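Local coordinates for protein transcription initiation factor IIB (PDB 5O9J) that is a mini-intein of the HINT fold that probably excises itself and joins the flanking host segments by protein splicing, at residues V22-L27 with Y162-P167; I82-N87 with G177-H182; G86-R91 with I144-K149; T100-E105 with D112-G117. All blocks are in the same frame, centred on the assembly; numbering follows the deposited sequence.

Contact 1 (V22-L27 with Y162-P167); sequences VKIGEL and YDLTVP
The hydroxyl of Tyr162 is hydrogen-bonded to Ser158 OG; a glycerol, probably from the crystallisation liquor, lies too close for its bond to be trusted. The ring lies flat against the helix that begins at Ile24. Within the HINT fold of this intein splicing domain, strand 160-165 thus packs on the first turn of helix 24-33. Lys23 stands at the N-cap position, and Leu27 N closes the turn by bonding to Lys23 O at 3.2 Å. Gly25 is the residue on which the ring rests: its CA sits 3.6 Å from the ring centroid and only 5° off the ring normal, a CH-pi contact over the middle of the face. With chi1 at -58°, Tyr162 CG stands anti to its own carbonyl carbon, and the ring reaches along the helix surface, where Ile28 and Asp29 also touch the tyrosine. The CH over the face should resist ring turning, while Ser158 holds its far end. Beside it runs a purely apolar seam. The Ile24 chain is fully extended, and its terminal methyl enters between two strand residues whose CB atoms point toward the helix: Ile24 CD1 lies 4.2 Å from Tyr162 CB and 4.3 Å from Leu164 CG.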
# COMPACT_ATOMS: atom_id res chain seq x y z
N VAL A 22 -6.95 -8.99 8.08
CA VAL A 22 -6.57 -10.07 7.18
C VAL A 22 -5.46 -9.69 6.19
O VAL A 22 -5.27 -8.52 5.87
CB VAL A 22 -7.79 -10.57 6.35
CG1 VAL A 22 -8.94 -10.99 7.26
CG2 VAL A 22 -8.26 -9.49 5.37
N LYS A 23 -4.73 -10.69 5.69
CA LYS A 23 -3.81 -10.48 4.59
C LYS A 23 -4.58 -10.02 3.35
O LYS A 23 -5.54 -10.67 2.94
CB LYS A 23 -3.02 -11.75 4.29
CG LYS A 23 -2.33 -12.34 5.51
CD LYS A 23 -1.41 -13.50 5.15
CE LYS A 23 -0.77 -14.07 6.40
NZ LYS A 23 0.21 -15.15 6.11
N ILE A 24 -4.15 -8.91 2.76
CA ILE A 24 -4.84 -8.34 1.62
C ILE A 24 -4.97 -9.35 0.47
O ILE A 24 -6.01 -9.44 -0.16
CB ILE A 24 -4.14 -7.05 1.13
CG1 ILE A 24 -4.90 -6.43 -0.04
CG2 ILE A 24 -2.69 -7.31 0.74
CD1 ILE A 24 -4.26 -5.14 -0.53
N GLY A 25 -3.92 -10.12 0.22
CA GLY A 25 -3.93 -11.11 -0.86
C GLY A 25 -4.93 -12.22 -0.61
O GLY A 25 -5.60 -12.69 -1.54
N GLU A 26 -5.03 -12.65 0.64
CA GLU A 26 -5.97 -13.70 1.03
C GLU A 26 -7.42 -13.28 0.78
O GLU A 26 -8.19 -14.03 0.17
CB GLU A 26 -5.77 -14.04 2.50
CG GLU A 26 -6.58 -15.23 3.01
CD GLU A 26 -5.97 -15.82 4.28
OE1 GLU A 26 -6.59 -16.72 4.88
OE2 GLU A 26 -4.86 -15.39 4.66
N LEU A 27 -7.79 -12.09 1.24
CA LEU A 27 -9.11 -11.54 0.97
C LEU A 27 -9.43 -11.47 -0.52
O LEU A 27 -10.48 -11.93 -0.97
CB LEU A 27 -9.22 -10.14 1.55
CG LEU A 27 -10.49 -9.37 1.19
CD1 LEU A 27 -11.71 -9.92 1.92
CD2 LEU A 27 -10.31 -7.88 1.46
N TYR A 162 -1.47 -6.81 -5.38
CA TYR A 162 -2.91 -6.62 -5.20
C TYR A 162 -3.36 -5.17 -5.10
O TYR A 162 -2.61 -4.29 -4.67
CB TYR A 162 -3.37 -7.41 -3.97
CG TYR A 162 -3.05 -8.88 -4.07
CD1 TYR A 162 -1.80 -9.37 -3.71
CD2 TYR A 162 -3.99 -9.79 -4.56
CE1 TYR A 162 -1.49 -10.72 -3.82
CE2 TYR A 162 -3.69 -11.14 -4.67
CZ TYR A 162 -2.44 -11.59 -4.30
OH TYR A 162 -2.11 -12.92 -4.40
N ASP A 163 -4.61 -4.94 -5.49
CA ASP A 163 -5.19 -3.60 -5.58
C ASP A 163 -6.59 -3.53 -4.97
O ASP A 163 -7.43 -4.41 -5.18
CB ASP A 163 -5.27 -3.14 -7.04
CG ASP A 163 -4.08 -2.31 -7.47
OD1 ASP A 163 -4.06 -1.10 -7.16
OD2 ASP A 163 -3.15 -2.87 -8.11
N LEU A 164 -6.85 -2.46 -4.22
CA LEU A 164 -8.21 -2.13 -3.83
C LEU A 164 -8.57 -0.84 -4.56
O LEU A 164 -7.69 -0.01 -4.80
CB LEU A 164 -8.35 -1.95 -2.32
CG LEU A 164 -7.96 -3.12 -1.40
CD1 LEU A 164 -8.01 -2.70 0.06
CD2 LEU A 164 -8.86 -4.32 -1.63
N THR A 165 -9.83 -0.68 -4.93
CA THR A 165 -10.29 0.60 -5.43
C THR A 165 -11.20 1.21 -4.38
O THR A 165 -12.27 0.68 -4.06
CB THR A 165 -11.05 0.49 -6.77
OG1 THR A 165 -10.17 -0.04 -7.77
CG2 THR A 165 -11.54 1.85 -7.22
N VAL A 166 -10.74 2.33 -3.83
CA VAL A 166 -11.48 3.04 -2.80
C VAL A 166 -11.85 4.42 -3.32
O VAL A 166 -11.01 5.32 -3.34
CB VAL A 166 -10.65 3.15 -1.50
CG1 VAL A 166 -11.49 3.77 -0.39
CG2 VAL A 166 -10.13 1.78 -1.09
N PRO A 167 -13.09 4.59 -3.77
CA PRO A 167 -13.61 5.88 -4.22
C PRO A 167 -13.60 6.94 -3.12
O PRO A 167 -13.72 6.61 -1.94
CB PRO A 167 -15.06 5.56 -4.64
CG PRO A 167 -15.36 4.21 -4.03
CD PRO A 167 -14.05 3.49 -4.03

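Contact 2 (I82-N87 with G177-H182); sequences IVVEGN and GGFVLH
Two first torsions set the meeting of Phe179 with Val84. Phe179 has chi1 at -64°, with CG beside its backbone N, and a chi2 of 89° stands the ring crosswise to its own CA-CB-CG plane, while Val84 chi1 at -61° turns CG1 anti to the carbonyl carbon and leaves CG2 pointing to the ring. This is core packing of the intein HINT fold: the approach to the C-terminal strand 180-183 is packed against strand 79-84, which belongs to a different sheet. The touch is light and apolar. Val84 CG2 comes obliquely to the far end of the ring, 4.3 Å from Phe179 CZ, and the backbone carbonyl of Ile82 lies at a similar remove, its O 4.5 Å from Phe179 CZ. Val90, from the strand paired with 79-84, adds a further apolar neighbour to the same ring. Upstream, Gly177 and Gly178 take positive phi angles, and Asn128 OD1 receives two backbone donors, Gly178 N and Phe179 N, which would fix the main chain just where the phenylalanine leaves it. Beyond Phe179 the strand runs on to His182, which by its place in the sequence is probably the penultimate histidine of inteins. Its ring meets that of Phe99, and His182 NE2 is hydrogen-bonded to Glu136 OE2.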
# COMPACT_ATOMS: atom_id res chain seq x y z
N ILE A 82 12.61 -2.48 1.19
CA ILE A 82 13.37 -1.39 1.80
C ILE A 82 13.50 -1.62 3.29
O ILE A 82 12.49 -1.80 3.97
CB ILE A 82 12.70 -0.02 1.58
CG1 ILE A 82 12.44 0.23 0.10
CG2 ILE A 82 13.58 1.09 2.15
CD1 ILE A 82 11.64 1.49 -0.15
N VAL A 83 14.72 -1.63 3.80
CA VAL A 83 14.93 -1.80 5.23
C VAL A 83 15.62 -0.57 5.80
O VAL A 83 16.68 -0.18 5.32
CB VAL A 83 15.76 -3.06 5.53
CG1 VAL A 83 15.79 -3.32 7.02
CG2 VAL A 83 15.18 -4.26 4.80
N VAL A 84 15.01 0.04 6.82
CA VAL A 84 15.55 1.26 7.42
C VAL A 84 15.96 1.02 8.87
O VAL A 84 15.73 -0.06 9.40
CB VAL A 84 14.53 2.42 7.37
CG1 VAL A 84 14.17 2.77 5.92
CG2 VAL A 84 13.27 2.08 8.16
N GLU A 85 16.59 2.03 9.49
CA GLU A 85 16.97 1.97 10.91
C GLU A 85 15.86 1.44 11.80
O GLU A 85 14.68 1.78 11.60
CB GLU A 85 17.37 3.35 11.44
CG GLU A 85 18.34 4.17 10.63
CD GLU A 85 18.44 5.59 11.19
OE1 GLU A 85 18.21 5.77 12.40
OE2 GLU A 85 18.71 6.54 10.41
N GLY A 86 16.22 0.64 12.79
CA GLY A 86 15.24 0.03 13.68
C GLY A 86 14.61 -1.21 13.06
O GLY A 86 13.63 -1.75 13.57
N ASN A 87 15.19 -1.66 11.94
CA ASN A 87 14.70 -2.81 11.20
C ASN A 87 13.22 -2.71 10.84
O ASN A 87 12.50 -3.71 10.87
CB ASN A 87 14.96 -4.10 11.99
CG ASN A 87 16.39 -4.58 11.85
OD1 ASN A 87 17.27 -4.19 12.62
ND2 ASN A 87 16.64 -5.43 10.85
N GLY A 177 4.54 0.02 9.71
CA GLY A 177 5.84 0.67 9.64
C GLY A 177 5.76 2.18 9.70
O GLY A 177 6.56 2.82 10.37
N GLY A 178 4.80 2.75 8.99
CA GLY A 178 4.67 4.20 8.93
C GLY A 178 5.13 4.72 7.59
O GLY A 178 5.31 5.92 7.41
N PHE A 179 5.34 3.82 6.63
CA PHE A 179 5.68 4.24 5.28
C PHE A 179 4.46 4.86 4.61
O PHE A 179 3.34 4.42 4.83
CB PHE A 179 6.18 3.07 4.44
CG PHE A 179 7.45 2.45 4.93
CD1 PHE A 179 7.42 1.43 5.85
CD2 PHE A 179 8.67 2.88 4.44
CE1 PHE A 179 8.60 0.84 6.30
CE2 PHE A 179 9.85 2.30 4.87
CZ PHE A 179 9.81 1.29 5.81
N VAL A 180 4.68 5.87 3.78
CA VAL A 180 3.64 6.31 2.87
C VAL A 180 4.09 6.03 1.44
O VAL A 180 5.07 6.60 0.96
CB VAL A 180 3.31 7.79 3.04
CG1 VAL A 180 2.19 8.19 2.08
CG2 VAL A 180 2.90 8.07 4.47
N LEU A 181 3.38 5.13 0.78
CA LEU A 181 3.78 4.70 -0.55
C LEU A 181 2.90 5.36 -1.60
O LEU A 181 1.68 5.19 -1.60
CB LEU A 181 3.68 3.17 -0.67
CG LEU A 181 4.49 2.30 0.31
CD1 LEU A 181 5.91 2.83 0.50
CD2 LEU A 181 3.77 2.15 1.65
N HIS A 182 3.52 6.14 -2.48
CA HIS A 182 2.79 6.81 -3.54
C HIS A 182 2.90 6.04 -4.86
O HIS A 182 4.00 5.65 -5.25
CB HIS A 182 3.31 8.23 -3.73
CG HIS A 182 3.29 9.07 -2.49
ND1 HIS A 182 2.30 10.01 -2.24
CD2 HIS A 182 4.13 9.12 -1.43
CE1 HIS A 182 2.55 10.60 -1.09
NE2 HIS A 182 3.64 10.09 -0.57

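Contact 3 (G86-R91 with I144-K149); sequences GNKKVR and IFLKIK
The carboxamide of Asn87 is met from above its plane by the ammonium of Lys149. Lys149 NZ donates to Asn87 OD1 at 3.2 Å, yet the nitrogen stands 58° out of the carbonyl plane and subtends a C=O...N angle of 99°, away from the lone-pair directions. The same NZ is therefore almost as near to Asn87 CG, at 3.6 Å, and to Asn87 ND2, at 3.7 Å. With this geometry the bond is probably weakly directional and largely electrostatic, as suits two exposed side chains that cross at about a right angle. A bend in the lysine chain, chi3 at -55°, brings the amino group up beside the amide, above its plane and displaced toward the OD1 side. The second half of the contact is made by Lys88, which crosses the ends of two strand residues at about a right angle. Lys88 CD lies 4.2 Å from Leu146 CD1, and farther out Lys88 NZ passes 3.8 Å from Ile144 CD1 while hydrogen-bonding to a bound glycerol. Leu146 also touches Val84 of the intervening strand. Backbone bonding joins Val83 to Lys149, and at the turn the side-chain carboxylate of Glu85 accepts the N-H of Lys147 through OE2. The geometry is that of next-but-one strands in an antiparallel sheet of the intein splicing domain: strand 79-84 lies between 88-92 and 143-154, and side chains at the beta-hairpin end reach over it.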
# COMPACT_ATOMS: atom_id res chain seq x y z
N GLY A 86 16.22 0.64 12.79
CA GLY A 86 15.24 0.03 13.68
C GLY A 86 14.61 -1.21 13.06
O GLY A 86 13.63 -1.75 13.57
N ASN A 87 15.19 -1.66 11.94
CA ASN A 87 14.70 -2.81 11.20
C ASN A 87 13.22 -2.71 10.84
O ASN A 87 12.50 -3.71 10.87
CB ASN A 87 14.96 -4.10 11.99
CG ASN A 87 16.39 -4.58 11.85
OD1 ASN A 87 17.27 -4.19 12.62
ND2 ASN A 87 16.64 -5.43 10.85
N LYS A 88 12.77 -1.50 10.50
CA LYS A 88 11.49 -1.31 9.84
C LYS A 88 11.68 -1.64 8.36
O LYS A 88 12.72 -1.34 7.78
CB LYS A 88 10.97 0.12 10.00
CG LYS A 88 10.25 0.39 11.30
CD LYS A 88 9.90 1.86 11.43
CE LYS A 88 9.15 2.14 12.72
NZ LYS A 88 9.58 3.42 13.36
N LYS A 89 10.68 -2.26 7.75
CA LYS A 89 10.82 -2.66 6.36
C LYS A 89 9.48 -2.74 5.64
O LYS A 89 8.43 -2.92 6.26
CB LYS A 89 11.55 -4.00 6.27
CG LYS A 89 10.82 -5.16 6.92
CD LYS A 89 11.73 -6.37 7.07
CE LYS A 89 12.69 -6.20 8.25
NZ LYS A 89 13.55 -7.40 8.47
N VAL A 90 9.53 -2.60 4.32
CA VAL A 90 8.32 -2.66 3.51
C VAL A 90 8.66 -3.31 2.17
O VAL A 90 9.77 -3.14 1.67
CB VAL A 90 7.71 -1.25 3.31
CG1 VAL A 90 8.68 -0.33 2.57
CG2 VAL A 90 6.37 -1.33 2.59
N ARG A 91 7.72 -4.06 1.61
CA ARG A 91 7.91 -4.66 0.29
C ARG A 91 6.97 -4.02 -0.72
O ARG A 91 5.75 -4.11 -0.58
CB ARG A 91 7.65 -6.16 0.32
CG ARG A 91 8.55 -6.94 1.26
CD ARG A 91 8.17 -8.42 1.20
NE ARG A 91 9.24 -9.28 1.70
CZ ARG A 91 9.46 -10.51 1.27
NH1 ARG A 91 10.46 -11.22 1.79
NH2 ARG A 91 8.69 -11.04 0.33
N ILE A 144 9.24 11.10 11.06
CA ILE A 144 10.54 10.70 11.55
C ILE A 144 11.45 10.43 10.36
O ILE A 144 10.98 10.10 9.27
CB ILE A 144 10.44 9.47 12.46
CG1 ILE A 144 9.83 8.29 11.70
CG2 ILE A 144 9.58 9.79 13.68
CD1 ILE A 144 9.58 7.09 12.57
N PHE A 145 12.76 10.57 10.58
CA PHE A 145 13.74 10.48 9.50
C PHE A 145 14.67 9.29 9.70
O PHE A 145 15.43 9.24 10.67
CB PHE A 145 14.54 11.78 9.40
CG PHE A 145 13.68 12.98 9.13
CD1 PHE A 145 12.96 13.58 10.14
CD2 PHE A 145 13.57 13.49 7.84
CE1 PHE A 145 12.15 14.67 9.89
CE2 PHE A 145 12.76 14.59 7.59
CZ PHE A 145 12.05 15.18 8.61
N LEU A 146 14.62 8.34 8.78
CA LEU A 146 15.33 7.09 8.96
C LEU A 146 16.14 6.71 7.73
O LEU A 146 15.62 6.73 6.60
CB LEU A 146 14.34 5.98 9.31
CG LEU A 146 13.44 6.18 10.53
CD1 LEU A 146 12.34 5.13 10.58
CD2 LEU A 146 14.23 6.20 11.84
N LYS A 147 17.41 6.38 7.95
CA LYS A 147 18.30 5.95 6.87
C LYS A 147 17.94 4.56 6.35
O LYS A 147 17.60 3.67 7.13
CB LYS A 147 19.77 5.96 7.32
CG LYS A 147 20.43 7.33 7.37
CD LYS A 147 21.94 7.21 7.66
CE LYS A 147 22.62 8.57 7.77
NZ LYS A 147 23.09 8.91 9.15
N ILE A 148 18.02 4.39 5.04
CA ILE A 148 17.90 3.07 4.45
C ILE A 148 19.13 2.22 4.79
O ILE A 148 20.26 2.68 4.63
CB ILE A 148 17.73 3.17 2.91
CG1 ILE A 148 16.41 3.86 2.56
CG2 ILE A 148 17.82 1.79 2.28
CD1 ILE A 148 16.19 4.08 1.08
N LYS A 149 18.90 1.01 5.29
CA LYS A 149 20.00 0.09 5.57
C LYS A 149 20.23 -0.87 4.41
O LYS A 149 21.35 -1.00 3.90
CB LYS A 149 19.73 -0.71 6.84
CG LYS A 149 19.77 0.10 8.12
CD LYS A 149 20.00 -0.82 9.32
CE LYS A 149 18.96 -1.92 9.39
NZ LYS A 149 19.24 -2.89 10.50

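Contact 4 (T100-E105 with D112-G117); sequences TIRDNE and DELKVG
Across the two segments the one hydrogen bond runs from Arg102 to the backbone carbonyl of Glu113: Arg102 NH1 donates an N-H to Glu113 O at 3.1 Å, with an N-H...O angle of 162°. The acceptor lies at the guanidinium edge, practically in its plane, whereas the donor is tilted 30° from the carbonyl plane. The stronger tie of the same nitrogen is a salt bridge with Asp118 OD2, and that carboxylate oxygen also accepts the backbone N-H of Lys115. Asp118 thereby positions both the arginine and the loop it reaches for. A bend at chi2 swings the guanidinium away from its strand to meet this edge.

Over one face of the guanidinium runs the end of Lys115, with its CE 3.6 Å from Arg102 NH1 and its NZ 4.2 Å from the same nitrogen. The carboxylate of Asp118 probably offsets part of the charge these two groups bring together. The arginine sits at the end of a beta-hairpin of the intein splicing domain: Arg102 to Glu105 form a type I' turn that joins strands 96-102 and 105-110, closed by Glu105 N to Arg102 O at 3.2 Å, with Arg102 N returning a bond to Glu105 O at 2.8 Å.

Van der Waals packing is made by buried Leu114 against Thr100. Leu114 CD2 touches both branches of the threonine, 3.5 Å from Thr100 OG1 and 4.0 Å from Thr100 CG2. The hydroxyl is not thereby stranded, for Thr100 OG1 is hydrogen-bonded to Val98 O. Ile109, Leu120 and Ile148 pack round the leucine.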
# COMPACT_ATOMS: atom_id res chain seq x y z
N THR A 100 11.79 11.27 0.21
CA THR A 100 13.21 11.14 0.48
C THR A 100 13.83 12.53 0.60
O THR A 100 13.33 13.48 -0.00
CB THR A 100 13.95 10.36 -0.64
OG1 THR A 100 13.14 9.27 -1.09
CG2 THR A 100 15.28 9.82 -0.15
N ILE A 101 14.90 12.66 1.37
CA ILE A 101 15.65 13.90 1.34
C ILE A 101 16.64 13.86 0.19
O ILE A 101 17.54 13.04 0.15
CB ILE A 101 16.38 14.17 2.66
CG1 ILE A 101 15.36 14.41 3.77
CG2 ILE A 101 17.29 15.38 2.51
CD1 ILE A 101 15.94 14.93 5.06
N ARG A 102 16.44 14.74 -0.77
CA ARG A 102 17.33 14.81 -1.92
C ARG A 102 17.60 16.27 -2.19
O ARG A 102 16.66 17.06 -2.30
CB ARG A 102 16.71 14.13 -3.15
CG ARG A 102 16.69 12.62 -3.07
CD ARG A 102 18.10 12.05 -3.15
NE ARG A 102 18.10 10.59 -3.11
CZ ARG A 102 17.87 9.81 -4.16
NH1 ARG A 102 17.90 8.49 -4.02
NH2 ARG A 102 17.60 10.34 -5.35
N ASP A 103 18.87 16.63 -2.27
CA ASP A 103 19.26 18.02 -2.44
C ASP A 103 18.52 18.92 -1.44
O ASP A 103 17.80 19.85 -1.87
CB ASP A 103 18.99 18.51 -3.85
CG ASP A 103 19.73 17.71 -4.91
OD1 ASP A 103 20.94 17.40 -4.74
OD2 ASP A 103 19.09 17.37 -5.94
N ASN A 104 18.63 18.63 -0.14
CA ASN A 104 18.18 19.61 0.88
C ASN A 104 16.66 19.72 1.02
O ASN A 104 16.18 20.45 1.87
CB ASN A 104 18.87 20.94 0.49
CG ASN A 104 20.40 20.84 0.58
OD1 ASN A 104 21.04 20.00 -0.07
ND2 ASN A 104 20.97 21.89 1.12
N GLU A 105 15.93 18.99 0.19
CA GLU A 105 14.47 18.99 0.24
C GLU A 105 13.87 17.59 0.44
O GLU A 105 14.52 16.60 0.18
CB GLU A 105 13.90 19.57 -1.05
CG GLU A 105 13.97 21.07 -1.13
CD GLU A 105 13.40 21.58 -2.43
OE1 GLU A 105 13.08 20.74 -3.30
OE2 GLU A 105 13.27 22.82 -2.57
N ASP A 112 13.09 2.26 -6.97
CA ASP A 112 14.22 1.67 -7.69
C ASP A 112 15.35 2.67 -7.89
O ASP A 112 16.42 2.31 -8.38
CB ASP A 112 13.75 1.09 -9.04
CG ASP A 112 13.15 2.15 -9.96
OD1 ASP A 112 12.91 3.28 -9.50
OD2 ASP A 112 12.90 1.82 -11.14
N GLU A 113 15.12 3.92 -7.51
CA GLU A 113 16.15 4.95 -7.58
C GLU A 113 16.69 5.30 -6.20
O GLU A 113 17.54 6.17 -6.04
CB GLU A 113 15.60 6.20 -8.27
CG GLU A 113 15.14 5.97 -9.71
CD GLU A 113 14.75 7.25 -10.42
OE1 GLU A 113 14.98 8.35 -9.87
OE2 GLU A 113 14.21 7.16 -11.55
N LEU A 114 16.18 4.61 -5.19
CA LEU A 114 16.69 4.78 -3.83
C LEU A 114 18.05 4.12 -3.67
O LEU A 114 18.37 3.16 -4.36
CB LEU A 114 15.71 4.20 -2.82
CG LEU A 114 14.39 4.94 -2.62
CD1 LEU A 114 13.48 4.09 -1.78
CD2 LEU A 114 14.64 6.28 -1.95
N LYS A 115 18.84 4.65 -2.74
CA LYS A 115 20.17 4.12 -2.45
C LYS A 115 20.35 3.94 -0.95
O LYS A 115 19.78 4.69 -0.17
CB LYS A 115 21.24 5.04 -3.02
CG LYS A 115 21.21 5.16 -4.53
CD LYS A 115 21.98 6.39 -5.03
CE LYS A 115 21.34 7.68 -4.52
NZ LYS A 115 21.90 8.88 -5.20
N VAL A 116 21.15 2.95 -0.55
CA VAL A 116 21.51 2.78 0.85
C VAL A 116 22.07 4.09 1.38
O VAL A 116 22.81 4.77 0.67
CB VAL A 116 22.54 1.63 1.04
CG1 VAL A 116 23.00 1.55 2.49
CG2 VAL A 116 21.95 0.30 0.59
N GLY A 117 21.71 4.47 2.60
CA GLY A 117 22.12 5.75 3.13
C GLY A 117 21.13 6.88 2.89
O GLY A 117 21.20 7.92 3.55

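In the fold
Contacts 2, 3 and 4 gather on one side of the chain's centre, and contact 1 lies on the other, its centre about 20 Å from that of contact 2 and about 29 Å from that of contact 4. The centres of contacts 2 and 3 are just about 4 Å apart; they share Gly86 and Asn87 and the sheet containing strands 88-92, 79-84 and 143-154. Contact 4 touches both, through Ile82 against Leu114 and Ile148 against Gly117, and is nested within their loops along the chain. Contact 1 encloses contacts 3 and 4 and interlaces with contact 2, so sequence-distant strands are drawn into a single splicing domain.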